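Local coordinates for protein RNA-directed RNA polymerase (Infectious pancreatic necrosis virus, PDB 3ZED) that copies the viral RNA genome as an RNA-directed RNA polymerase, joining ribonucleotides from their triphosphates, and probably occurs both free and covalently attached to the genomic RNA, at residues Arg34-Lys39 with Pro112-Gly118; Gln158-Ser163 with Trp314-Thr318; Asp28-Pro32 with Arg151-Ala155; Gly121-Leu127 with Ala587-Lys591. All coordinates share one frame; numbering follows the deposited sequence.

Interaction 1: residues Arg34-Lys39 with Pro112-Gly118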
loop_
_atom_site.group_PDB
_atom_site.type_symbol
_atom_site.label_atom_id
_atom_site.label_comp_id
_atom_site.label_asym_id
_atom_site.label_seq_id
_atom_site.Cartn_x
_atom_site.Cartn_y
_atom_site.Cartn_z
ATOM N N ARG B 34 7.710 -31.228 9.548
ATOM C CA ARG B 34 7.328 -30.338 8.453
ATOM C C ARG B 34 5.833 -30.388 8.281
ATOM O O ARG B 34 5.227 -31.456 8.422
ATOM C CB ARG B 34 7.984 -30.745 7.113
ATOM C CG ARG B 34 9.362 -30.185 6.818
ATOM C CD ARG B 34 9.454 -28.671 6.827
ATOM N NE ARG B 34 8.724 -27.981 5.758
ATOM C CZ ARG B 34 9.227 -27.699 4.558
ATOM N NH1 ARG B 34 10.441 -28.112 4.224
ATOM N NH2 ARG B 34 8.509 -27.017 3.677
ATOM N N PHE B 35 5.237 -29.244 7.989
ATOM C CA PHE B 35 3.814 -29.173 7.764
ATOM C C PHE B 35 3.537 -29.609 6.345
ATOM O O PHE B 35 4.197 -29.135 5.413
ATOM C CB PHE B 35 3.304 -27.743 8.030
ATOM C CG PHE B 35 1.880 -27.478 7.607
ATOM C CD1 PHE B 35 0.818 -28.190 8.173
ATOM C CD2 PHE B 35 1.593 -26.497 6.668
ATOM C CE1 PHE B 35 -0.501 -27.921 7.797
ATOM C CE2 PHE B 35 0.273 -26.222 6.295
ATOM C CZ PHE B 35 -0.764 -26.930 6.860
ATOM N N ARG B 36 2.595 -30.553 6.190
ATOM C CA ARG B 36 2.143 -31.024 4.888
ATOM C C ARG B 36 0.701 -30.577 4.732
ATOM O O ARG B 36 -0.176 -31.146 5.395
ATOM C CB ARG B 36 2.297 -32.550 4.733
ATOM C CG ARG B 36 1.920 -33.071 3.333
ATOM C CD ARG B 36 2.368 -34.505 3.071
ATOM N NE ARG B 36 3.819 -34.683 2.905
ATOM C CZ ARG B 36 4.493 -34.567 1.760
ATOM N NH1 ARG B 36 3.868 -34.217 0.644
ATOM N NH2 ARG B 36 5.802 -34.771 1.730
ATOM N N PRO B 37 0.430 -29.534 3.914
ATOM C CA PRO B 37 -0.964 -29.092 3.743
ATOM C C PRO B 37 -1.861 -30.244 3.275
ATOM O O PRO B 37 -1.403 -31.115 2.547
ATOM C CB PRO B 37 -0.863 -27.988 2.684
ATOM C CG PRO B 37 0.552 -27.510 2.771
ATOM C CD PRO B 37 1.353 -28.736 3.075
ATOM N N ALA B 38 -3.107 -30.280 3.762
ATOM C CA ALA B 38 -4.080 -31.305 3.400
ATOM C C ALA B 38 -4.488 -31.147 1.935
ATOM O O ALA B 38 -4.301 -30.067 1.362
ATOM C CB ALA B 38 -5.313 -31.191 4.300
ATOM N N LYS B 39 -5.053 -32.202 1.339
ATOM C CA LYS B 39 -5.579 -32.141 -0.021
ATOM C C LYS B 39 -6.665 -31.059 -0.029
ATOM O O LYS B 39 -7.381 -30.904 0.975
ATOM C CB LYS B 39 -6.121 -33.506 -0.481
ATOM C CG LYS B 39 -5.048 -34.591 -0.620
ATOM C CD LYS B 39 -5.665 -35.986 -0.763
ATOM C CE LYS B 39 -4.671 -37.116 -0.591
ATOM N NZ LYS B 39 -3.892 -37.378 -1.831
ATOM N N PRO B 112 3.873 -24.353 0.320
ATOM C CA PRO B 112 3.887 -25.801 0.048
ATOM C C PRO B 112 2.466 -26.318 -0.168
ATOM O O PRO B 112 1.498 -25.609 0.130
ATOM C CB PRO B 112 4.534 -26.383 1.310
ATOM C CG PRO B 112 4.207 -25.402 2.395
ATOM C CD PRO B 112 4.197 -24.055 1.729
ATOM N N ASP B 113 2.337 -27.514 -0.745
ATOM C CA ASP B 113 1.040 -28.159 -0.932
ATOM C C ASP B 113 1.161 -29.632 -0.524
ATOM O O ASP B 113 2.223 -30.053 -0.056
ATOM C CB ASP B 113 0.458 -27.962 -2.352
ATOM C CG ASP B 113 1.256 -28.471 -3.541
ATOM O OD1 ASP B 113 1.923 -29.522 -3.409
ATOM O OD2 ASP B 113 1.133 -27.873 -4.632
ATOM N N HIS B 114 0.076 -30.403 -0.663
ATOM C CA HIS B 114 0.070 -31.806 -0.274
ATOM C C HIS B 114 1.139 -32.637 -1.006
ATOM O O HIS B 114 1.723 -33.526 -0.391
ATOM C CB HIS B 114 -1.314 -32.424 -0.499
ATOM C CG HIS B 114 -1.473 -33.769 0.136
ATOM N ND1 HIS B 114 -1.632 -33.908 1.507
ATOM C CD2 HIS B 114 -1.454 -34.999 -0.429
ATOM C CE1 HIS B 114 -1.731 -35.210 1.725
ATOM N NE2 HIS B 114 -1.624 -35.906 0.592
ATOM N N ASP B 115 1.413 -32.326 -2.281
ATOM C CA ASP B 115 2.350 -33.086 -3.094
ATOM C C ASP B 115 3.744 -32.450 -3.233
ATOM O O ASP B 115 4.631 -33.066 -3.829
ATOM C CB ASP B 115 1.739 -33.319 -4.480
ATOM C CG ASP B 115 0.466 -34.147 -4.440
ATOM O OD1 ASP B 115 0.501 -35.267 -3.877
ATOM O OD2 ASP B 115 -0.563 -33.671 -4.954
ATOM N N GLU B 116 3.961 -31.263 -2.662
ATOM C CA GLU B 116 5.262 -30.595 -2.746
ATOM C C GLU B 116 5.587 -29.846 -1.447
ATOM O O GLU B 116 5.106 -28.732 -1.222
ATOM C CB GLU B 116 5.307 -29.652 -3.964
ATOM C CG GLU B 116 6.702 -29.175 -4.337
ATOM C CD GLU B 116 6.743 -28.164 -5.472
ATOM O OE1 GLU B 116 6.066 -28.386 -6.502
ATOM O OE2 GLU B 116 7.480 -27.161 -5.341
ATOM N N VAL B 117 6.380 -30.504 -0.583
ATOM C CA VAL B 117 6.885 -29.981 0.691
ATOM C C VAL B 117 8.417 -29.955 0.552
ATOM O O VAL B 117 9.079 -30.962 0.836
ATOM C CB VAL B 117 6.391 -30.787 1.934
ATOM C CG1 VAL B 117 6.845 -30.139 3.245
ATOM C CG2 VAL B 117 4.878 -30.963 1.925
ATOM N N GLY B 118 8.938 -28.842 0.028
ATOM C CA GLY B 118 10.364 -28.658 -0.228
ATOM C C GLY B 118 11.048 -27.528 0.521
ATOM O O GLY B 118 10.694 -27.218 1.666
HETATM O O HOH W 1 -2.634 -29.348 -0.983
#
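Pro37 and His114 bring two irregular loops together, their CA atoms 5.0 Å apart. The His114 imidazole stands between two side chains, with Lys39 CG over one face, 3.7 Å from the ring centroid and 14° off the normal, a CH-pi contact, and Arg36 CD over the opposite face. In the ring plane, ND1 of His114 donates to Pro37 O (3.0 Å), approaching in the carbonyl plane; this bond helps fix the ring's rotation. Val117 uses both methyls: CG2 sits over the centre of the Arg36 guanidinium, CG1 over the rim of Arg34's. Arg34, bent at chi2 and chi3, turns NH1 and NH2 end-on to Gly118 O (2.7 and 3.0 Å), which lies in the guanidinium plane. Arg36 NH1 also reaches His114 O, but at a doubtfully short distance. Deeper in, Pro37 CG packs 4.2 Å from Pro112 CG, and Trp314 touches Pro37 as well. A water joins Ala38 O to His114 N. Asp113 to Glu116 form a type I beta turn, closed by a weak Glu116 N to Asp113 O bond; the contact packs the N-terminal loop before helix 45-54 onto this turn of the loop between strand 101-102 and helix 125-137, at the surface.

Interaction 2: residues Gln158-Ser163 with Trp314-Thr318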
loop_
_atom_site.group_PDB
_atom_site.type_symbol
_atom_site.label_atom_id
_atom_site.label_comp_id
_atom_site.label_asym_id
_atom_site.label_seq_id
_atom_site.Cartn_x
_atom_site.Cartn_y
_atom_site.Cartn_z
ATOM N N GLN B 158 3.501 -21.420 9.102
ATOM C CA GLN B 158 3.984 -21.878 7.822
ATOM C C GLN B 158 4.109 -20.699 6.873
ATOM O O GLN B 158 3.119 -20.018 6.607
ATOM C CB GLN B 158 3.066 -22.964 7.221
ATOM C CG GLN B 158 3.546 -23.493 5.860
ATOM C CD GLN B 158 4.911 -24.126 5.948
ATOM O OE1 GLN B 158 5.094 -25.142 6.617
ATOM N NE2 GLN B 158 5.908 -23.514 5.314
ATOM N N TYR B 159 5.320 -20.458 6.361
ATOM C CA TYR B 159 5.477 -19.451 5.325
ATOM C C TYR B 159 5.082 -20.096 4.004
ATOM O O TYR B 159 5.469 -21.241 3.729
ATOM C CB TYR B 159 6.889 -18.844 5.262
ATOM C CG TYR B 159 7.009 -17.830 4.143
ATOM C CD1 TYR B 159 6.488 -16.546 4.280
ATOM C CD2 TYR B 159 7.537 -18.188 2.903
ATOM C CE1 TYR B 159 6.527 -15.630 3.229
ATOM C CE2 TYR B 159 7.558 -17.288 1.836
ATOM C CZ TYR B 159 7.067 -16.004 2.009
ATOM O OH TYR B 159 7.133 -15.092 0.978
ATOM N N GLY B 160 4.298 -19.377 3.216
ATOM C CA GLY B 160 3.838 -19.881 1.936
ATOM C C GLY B 160 2.691 -19.093 1.350
ATOM O O GLY B 160 2.272 -18.088 1.922
ATOM N N SER B 161 2.152 -19.578 0.218
ATOM C CA SER B 161 1.093 -18.920 -0.539
ATOM C C SER B 161 -0.294 -19.590 -0.320
ATOM O O SER B 161 -1.174 -19.513 -1.184
ATOM C CB SER B 161 1.468 -18.876 -2.018
ATOM O OG SER B 161 1.878 -20.150 -2.492
ATOM N N GLY B 162 -0.483 -20.190 0.857
ATOM C CA GLY B 162 -1.753 -20.799 1.264
ATOM C C GLY B 162 -2.368 -21.823 0.328
ATOM O O GLY B 162 -1.673 -22.699 -0.191
ATOM N N SER B 163 -3.683 -21.723 0.123
ATOM C CA SER B 163 -4.442 -22.673 -0.696
ATOM C C SER B 163 -5.635 -22.009 -1.363
ATOM O O SER B 163 -5.936 -20.857 -1.057
ATOM C CB SER B 163 -4.925 -23.843 0.166
ATOM O OG SER B 163 -5.864 -23.446 1.153
ATOM N N TRP B 314 -4.559 -22.849 7.645
ATOM C CA TRP B 314 -4.021 -22.845 6.275
ATOM C C TRP B 314 -5.115 -22.799 5.204
ATOM O O TRP B 314 -4.979 -22.059 4.225
ATOM C CB TRP B 314 -3.168 -24.094 6.055
ATOM C CG TRP B 314 -2.381 -24.087 4.777
ATOM C CD1 TRP B 314 -2.614 -24.847 3.669
ATOM C CD2 TRP B 314 -1.187 -23.337 4.507
ATOM N NE1 TRP B 314 -1.663 -24.595 2.712
ATOM C CE2 TRP B 314 -0.757 -23.689 3.205
ATOM C CE3 TRP B 314 -0.454 -22.379 5.228
ATOM C CZ2 TRP B 314 0.396 -23.141 2.616
ATOM C CZ3 TRP B 314 0.671 -21.814 4.632
ATOM C CH2 TRP B 314 1.084 -22.191 3.341
ATOM N N ASP B 315 -6.182 -23.604 5.374
ATOM C CA ASP B 315 -7.287 -23.670 4.415
ATOM C C ASP B 315 -8.462 -22.742 4.799
ATOM O O ASP B 315 -9.503 -22.771 4.141
ATOM C CB ASP B 315 -7.768 -25.131 4.262
ATOM C CG ASP B 315 -6.695 -26.071 3.728
ATOM O OD1 ASP B 315 -6.046 -25.719 2.717
ATOM O OD2 ASP B 315 -6.505 -27.157 4.320
ATOM N N LYS B 316 -8.291 -21.912 5.831
ATOM C CA LYS B 316 -9.340 -20.999 6.304
ATOM C C LYS B 316 -9.036 -19.559 5.929
ATOM O O LYS B 316 -9.961 -18.747 5.862
ATOM C CB LYS B 316 -9.513 -21.100 7.838
ATOM C CG LYS B 316 -10.042 -22.436 8.333
ATOM C CD LYS B 316 -9.956 -22.532 9.851
ATOM C CE LYS B 316 -9.876 -23.964 10.348
ATOM N NZ LYS B 316 -9.534 -24.029 11.792
ATOM N N LYS B 317 -7.742 -19.224 5.727
ATOM C CA LYS B 317 -7.351 -17.856 5.434
ATOM C C LYS B 317 -6.034 -17.747 4.651
ATOM O O LYS B 317 -4.959 -18.047 5.167
ATOM C CB LYS B 317 -7.244 -17.053 6.750
ATOM C CG LYS B 317 -6.844 -15.597 6.596
ATOM C CD LYS B 317 -6.277 -15.066 7.912
ATOM C CE LYS B 317 -5.529 -13.768 7.745
ATOM N NZ LYS B 317 -4.951 -13.294 9.031
ATOM N N THR B 318 -6.147 -17.296 3.401
ATOM C CA THR B 318 -5.035 -16.941 2.524
ATOM C C THR B 318 -5.333 -15.519 2.105
ATOM O O THR B 318 -6.370 -15.279 1.493
ATOM C CB THR B 318 -4.841 -17.890 1.323
ATOM O OG1 THR B 318 -4.799 -19.255 1.741
ATOM C CG2 THR B 318 -3.596 -17.528 0.476
HETATM O O HOH W 2 -1.149 -25.206 0.061
#
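The Trp314 indole carries Gly162 CA over one face of its six-membered ring, 3.7 Å from the centroid and 23° off the normal, a CH-pi contact. Gly160 CA lies at the ring edge, and a water sits in the ring plane beside NE1. Gln158 comes in obliquely, its CG 3.5 Å from Trp314 CZ3, with its amide almost perpendicular to the indole (89°); Phe35 adds an edge-to-face ring contact. The motif is a strand-to-helix junction: strand 157-160 ends, Gly162 turns the chain with positive phi, and Ser163 is the N-cap of helix 164-179. Facing it is the loop that joins antiparallel strands 299-310 and 320-323.

Polar bonds hold the cap to this loop. Ser163 OG caps Gly166 N and also donates to Asp315 OD1 (2.8 Å), using that oxygen's anti lone pair. The serine's chi1 of 65° sets OG between its own backbone N and carbonyl carbon, where both partners can be met. Ser163 N points almost straight at Thr318 OG1 (3.2 Å), and Thr318 CG2 packs against Ser161 O. Six of the eight touching residues are buried, Ser163 and Thr318 among them. At the far end, Gln158 NE2 turns away from the indole to donate to Tyr159 O and to Gly121 O. The water in the ring plane accepts from Trp314 NE1 at 2.8 Å and donates to Gly162 O at 2.6 Å, closing a bridge between indole and turn.

Interaction 3: residues Asp28-Pro32 with Arg151-Ala155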
loop_
_atom_site.group_PDB
_atom_site.type_symbol
_atom_site.label_atom_id
_atom_site.label_comp_id
_atom_site.label_asym_id
_atom_site.label_seq_id
_atom_site.Cartn_x
_atom_site.Cartn_y
_atom_site.Cartn_z
ATOM N N ASP B 28 14.443 -35.778 17.052
ATOM C CA ASP B 28 13.325 -35.647 16.130
ATOM C C ASP B 28 12.128 -35.147 16.954
ATOM O O ASP B 28 11.057 -34.859 16.398
ATOM C CB ASP B 28 13.041 -36.961 15.367
ATOM C CG ASP B 28 12.598 -38.127 16.223
ATOM O OD1 ASP B 28 13.410 -38.594 17.058
ATOM O OD2 ASP B 28 11.462 -38.613 16.020
ATOM N N VAL B 29 12.333 -35.035 18.297
ATOM C CA VAL B 29 11.354 -34.459 19.217
ATOM C C VAL B 29 11.613 -32.937 19.288
ATOM O O VAL B 29 10.648 -32.160 19.246
ATOM C CB VAL B 29 11.326 -35.133 20.607
ATOM C CG1 VAL B 29 10.017 -34.833 21.330
ATOM C CG2 VAL B 29 11.532 -36.642 20.495
ATOM N N LEU B 30 12.906 -32.507 19.334
ATOM C CA LEU B 30 13.259 -31.083 19.325
ATOM C C LEU B 30 12.736 -30.423 18.052
ATOM O O LEU B 30 12.104 -29.367 18.113
ATOM C CB LEU B 30 14.788 -30.870 19.441
ATOM C CG LEU B 30 15.314 -29.439 19.114
ATOM C CD1 LEU B 30 14.962 -28.440 20.217
ATOM C CD2 LEU B 30 16.805 -29.446 18.845
ATOM N N ILE B 31 12.993 -31.052 16.900
ATOM C CA ILE B 31 12.581 -30.511 15.609
ATOM C C ILE B 31 11.129 -30.890 15.326
ATOM O O ILE B 31 10.825 -32.074 15.190
ATOM C CB ILE B 31 13.519 -30.962 14.455
ATOM C CG1 ILE B 31 15.032 -30.831 14.798
ATOM C CG2 ILE B 31 13.152 -30.301 13.129
ATOM C CD1 ILE B 31 15.572 -29.411 15.174
ATOM N N PRO B 32 10.221 -29.892 15.208
ATOM C CA PRO B 32 8.827 -30.208 14.852
ATOM C C PRO B 32 8.760 -30.794 13.436
ATOM O O PRO B 32 9.650 -30.544 12.626
ATOM C CB PRO B 32 8.123 -28.844 14.933
ATOM C CG PRO B 32 9.084 -27.949 15.711
ATOM C CD PRO B 32 10.429 -28.431 15.319
ATOM N N ARG B 151 10.568 -22.350 18.550
ATOM C CA ARG B 151 10.100 -23.719 18.330
ATOM C C ARG B 151 8.589 -23.765 18.090
ATOM O O ARG B 151 8.155 -24.499 17.206
ATOM C CB ARG B 151 10.476 -24.650 19.486
ATOM C CG ARG B 151 10.542 -26.101 19.037
ATOM C CD ARG B 151 11.052 -27.026 20.111
ATOM N NE ARG B 151 9.952 -27.438 20.976
ATOM C CZ ARG B 151 9.356 -28.616 20.925
ATOM N NH1 ARG B 151 9.778 -29.546 20.078
ATOM N NH2 ARG B 151 8.351 -28.889 21.739
ATOM N N GLU B 152 7.798 -23.012 18.896
ATOM C CA GLU B 152 6.341 -22.916 18.759
ATOM C C GLU B 152 5.966 -22.278 17.398
ATOM O O GLU B 152 5.045 -22.760 16.752
ATOM C CB GLU B 152 5.723 -22.132 19.936
ATOM C CG GLU B 152 4.222 -21.863 19.829
ATOM C CD GLU B 152 3.193 -22.953 20.109
ATOM O OE1 GLU B 152 3.557 -24.154 20.114
ATOM O OE2 GLU B 152 1.997 -22.601 20.251
ATOM N N ALA B 153 6.721 -21.248 16.942
ATOM C CA ALA B 153 6.472 -20.623 15.628
ATOM C C ALA B 153 6.723 -21.640 14.484
ATOM O O ALA B 153 5.907 -21.739 13.577
ATOM C CB ALA B 153 7.335 -19.382 15.441
ATOM N N ILE B 154 7.811 -22.444 14.580
ATOM C CA ILE B 154 8.130 -23.477 13.591
ATOM C C ILE B 154 7.015 -24.549 13.591
ATOM O O ILE B 154 6.601 -24.996 12.515
ATOM C CB ILE B 154 9.542 -24.090 13.864
ATOM C CG1 ILE B 154 10.671 -23.070 13.520
ATOM C CG2 ILE B 154 9.733 -25.420 13.101
ATOM C CD1 ILE B 154 12.055 -23.413 14.005
ATOM N N ALA B 155 6.510 -24.920 14.791
ATOM C CA ALA B 155 5.471 -25.933 14.957
ATOM C C ALA B 155 4.057 -25.471 14.561
ATOM O O ALA B 155 3.269 -26.317 14.166
ATOM C CB ALA B 155 5.447 -26.426 16.397
#
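Apolar packing centres on Pro32, whose ring meets three side chains on one surface of helix 143-156. Pro32 CG lies 3.7 Å from Ile154 CG2, the two side chains crossing at about a right angle, and Pro32 CB lies 3.9 Å from Ala155 CB. The third neighbour is Arg151, whose CG methylene comes to 4.1 Å from Pro32 CG. Spacings of three and four residues put 151, 154 and 155 on the same side of the helix, where Ala155 N bonds Arg151 O, so a single ring can touch all three. Ile154 CG2 reaches the proline because it is anti to the backbone N. The Leu30 CD1 methyl brushes Arg151 CD at 4.2 Å.

The polar part belongs to Arg151. Its chain runs out extended and then bends at chi3 (85°), which carries Arg151 NH1 to Leu30 O at 3.1 Å. The N-H aims nearly straight (168°) and the oxygen lies in the guanidinium plane, yet the donor stands 47° above the carbonyl plane, off the lone pairs.

Leu128 of helix 125-137 also touches Pro32, and Thr132 touches Leu30. This is surface packing of the N-terminal segment, before helix 45-54, against the successive helices 125-137 and 143-156.

Interaction 4: residues Gly121-Leu127 with Ala587-Lys591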
loop_
_atom_site.group_PDB
_atom_site.type_symbol
_atom_site.label_atom_id
_atom_site.label_comp_id
_atom_site.label_asym_id
_atom_site.label_seq_id
_atom_site.Cartn_x
_atom_site.Cartn_y
_atom_site.Cartn_z
ATOM N N GLY B 121 9.391 -22.355 1.933
ATOM C CA GLY B 121 8.627 -22.320 3.174
ATOM C C GLY B 121 9.216 -23.204 4.248
ATOM O O GLY B 121 8.551 -23.498 5.247
ATOM N N ALA B 122 10.464 -23.661 4.045
ATOM C CA ALA B 122 11.148 -24.511 5.008
ATOM C C ALA B 122 11.515 -23.704 6.270
ATOM O O ALA B 122 12.036 -22.607 6.147
ATOM C CB ALA B 122 12.390 -25.130 4.387
ATOM N N PRO B 123 11.186 -24.202 7.482
ATOM C CA PRO B 123 11.556 -23.464 8.696
ATOM C C PRO B 123 13.065 -23.495 8.910
ATOM O O PRO B 123 13.724 -24.448 8.466
ATOM C CB PRO B 123 10.824 -24.231 9.812
ATOM C CG PRO B 123 10.688 -25.597 9.290
ATOM C CD PRO B 123 10.528 -25.480 7.810
ATOM N N ASP B 124 13.620 -22.487 9.599
ATOM C CA ASP B 124 15.063 -22.477 9.868
ATOM C C ASP B 124 15.394 -23.387 11.073
ATOM O O ASP B 124 15.596 -22.926 12.198
ATOM C CB ASP B 124 15.600 -21.049 10.067
ATOM C CG ASP B 124 17.103 -20.953 9.967
ATOM O OD1 ASP B 124 17.780 -22.010 10.012
ATOM O OD2 ASP B 124 17.608 -19.834 9.889
ATOM N N ILE B 125 15.476 -24.691 10.790
ATOM C CA ILE B 125 15.779 -25.796 11.701
ATOM C C ILE B 125 17.248 -25.724 12.172
ATOM O O ILE B 125 17.547 -26.143 13.302
ATOM C CB ILE B 125 15.441 -27.132 10.953
ATOM C CG1 ILE B 125 13.912 -27.315 10.826
ATOM C CG2 ILE B 125 16.088 -28.375 11.550
ATOM C CD1 ILE B 125 13.049 -26.863 12.041
ATOM N N THR B 126 18.149 -25.186 11.315
ATOM C CA THR B 126 19.566 -25.007 11.666
ATOM C C THR B 126 19.629 -24.001 12.823
ATOM O O THR B 126 20.279 -24.291 13.821
ATOM C CB THR B 126 20.410 -24.610 10.440
ATOM O OG1 THR B 126 20.139 -25.540 9.391
ATOM C CG2 THR B 126 21.905 -24.637 10.728
ATOM N N LEU B 127 18.885 -22.876 12.726
ATOM C CA LEU B 127 18.827 -21.855 13.777
ATOM C C LEU B 127 18.229 -22.441 15.071
ATOM O O LEU B 127 18.770 -22.182 16.152
ATOM C CB LEU B 127 18.057 -20.595 13.309
ATOM C CG LEU B 127 17.885 -19.443 14.317
ATOM C CD1 LEU B 127 19.227 -18.853 14.754
ATOM C CD2 LEU B 127 17.000 -18.371 13.756
ATOM N N ALA B 587 12.428 -15.242 12.142
ATOM C CA ALA B 587 13.526 -16.146 12.510
ATOM C C ALA B 587 13.136 -17.600 12.259
ATOM O O ALA B 587 13.969 -18.378 11.791
ATOM C CB ALA B 587 13.907 -15.965 13.981
ATOM N N ALA B 588 11.880 -17.971 12.569
ATOM C CA ALA B 588 11.365 -19.334 12.389
ATOM C C ALA B 588 11.173 -19.669 10.894
ATOM O O ALA B 588 11.575 -20.749 10.456
ATOM C CB ALA B 588 10.048 -19.504 13.140
ATOM N N TYR B 589 10.556 -18.749 10.128
ATOM C CA TYR B 589 10.275 -18.933 8.711
ATOM C C TYR B 589 10.857 -17.801 7.866
ATOM O O TYR B 589 10.116 -16.904 7.465
ATOM C CB TYR B 589 8.765 -19.059 8.470
ATOM C CG TYR B 589 8.255 -20.432 8.836
ATOM C CD1 TYR B 589 8.336 -21.489 7.939
ATOM C CD2 TYR B 589 7.732 -20.687 10.102
ATOM C CE1 TYR B 589 7.904 -22.768 8.289
ATOM C CE2 TYR B 589 7.312 -21.958 10.464
ATOM C CZ TYR B 589 7.403 -22.999 9.557
ATOM O OH TYR B 589 6.995 -24.259 9.926
ATOM N N PRO B 590 12.175 -17.843 7.551
ATOM C CA PRO B 590 12.749 -16.769 6.712
ATOM C C PRO B 590 12.224 -16.829 5.288
ATOM O O PRO B 590 11.931 -17.920 4.784
ATOM C CB PRO B 590 14.262 -17.039 6.745
ATOM C CG PRO B 590 14.404 -18.480 7.137
ATOM C CD PRO B 590 13.194 -18.846 7.947
ATOM N N LYS B 591 12.046 -15.653 4.656
ATOM C CA LYS B 591 11.696 -15.595 3.233
ATOM C C LYS B 591 13.001 -15.849 2.502
ATOM O O LYS B 591 14.049 -15.335 2.937
ATOM C CB LYS B 591 11.092 -14.235 2.818
ATOM C CG LYS B 591 9.765 -13.886 3.447
ATOM C CD LYS B 591 9.214 -12.595 2.878
ATOM C CE LYS B 591 7.936 -12.186 3.582
ATOM N NZ LYS B 591 7.208 -11.106 2.860
HETATM O O HOH W 3 10.565 -20.262 5.152
HETATM O O HOH W 4 16.160 -17.447 10.216
#
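The hydrogen bond across this contact runs from Asp124 N to Ala588 O, 2.8 Å long with an angle of 162° at the hydrogen. Ala588 O also receives a CA-H...O contact from Pro123 CA (3.2 Å), so two neighbouring residues converge on a carbonyl at the end of helix 580-588.

Two waters extend the polar network. One donates to both Ala122 O and Pro590 O; the other donates to Asp124 OD2 and Ala587 O. Asp124 OD2 also bonds the hydroxyl of Tyr613, on helix 604-621.

These bonds surround a helix start. Asp124 is the N-cap of helix 125-137 and the centre of an inverse gamma turn, with Ile125 N bonded to Pro123 O. Its CG is anti to the backbone N (chi1 -164°), and Asp124 OD1 takes Leu127 N at 3.1 Å from above the carboxylate plane. The start of one helix, from the palm domain family, thus meets the end of another, from the thumb domain family.

Ring contacts come from Tyr589. Pro123 CB lies over one face in a CH-pi contact, 4.0 Å from the Tyr589 ring centroid and 28° off its normal. Gly121 O lies in the ring plane at the edge, 3.2 Å from Tyr589 CE1. The hydroxyl of Tyr589 bonds Ile154 O.

Among apolar groups, Leu127 CD2 packs 3.9 Å from Ala587 CB, while the Pro590 ring rests on Asp124 CB.

Interactions 2 and 4 are buried, whereas 1 and 3 lie at the surface. Chemistry follows place in part: in 1 and 3 arginines bond to loop carbonyls, while in 2 and 4 a serine and an aspartate cap helix starts; waters bridge 1, 2 and 4. The N-terminal segment supplies one side of both 1 and 3, and helix 143-156 leads straight into the strand of 2. Residues of 2 pack against both loops of 1. Interaction 4 ties the group to the thumb domain and is hydrogen-bonded to both 2 and 3. Centres lie about 11 Å apart in pairs 1–2 and 3–4, and about 16 to 19 Å in the rest.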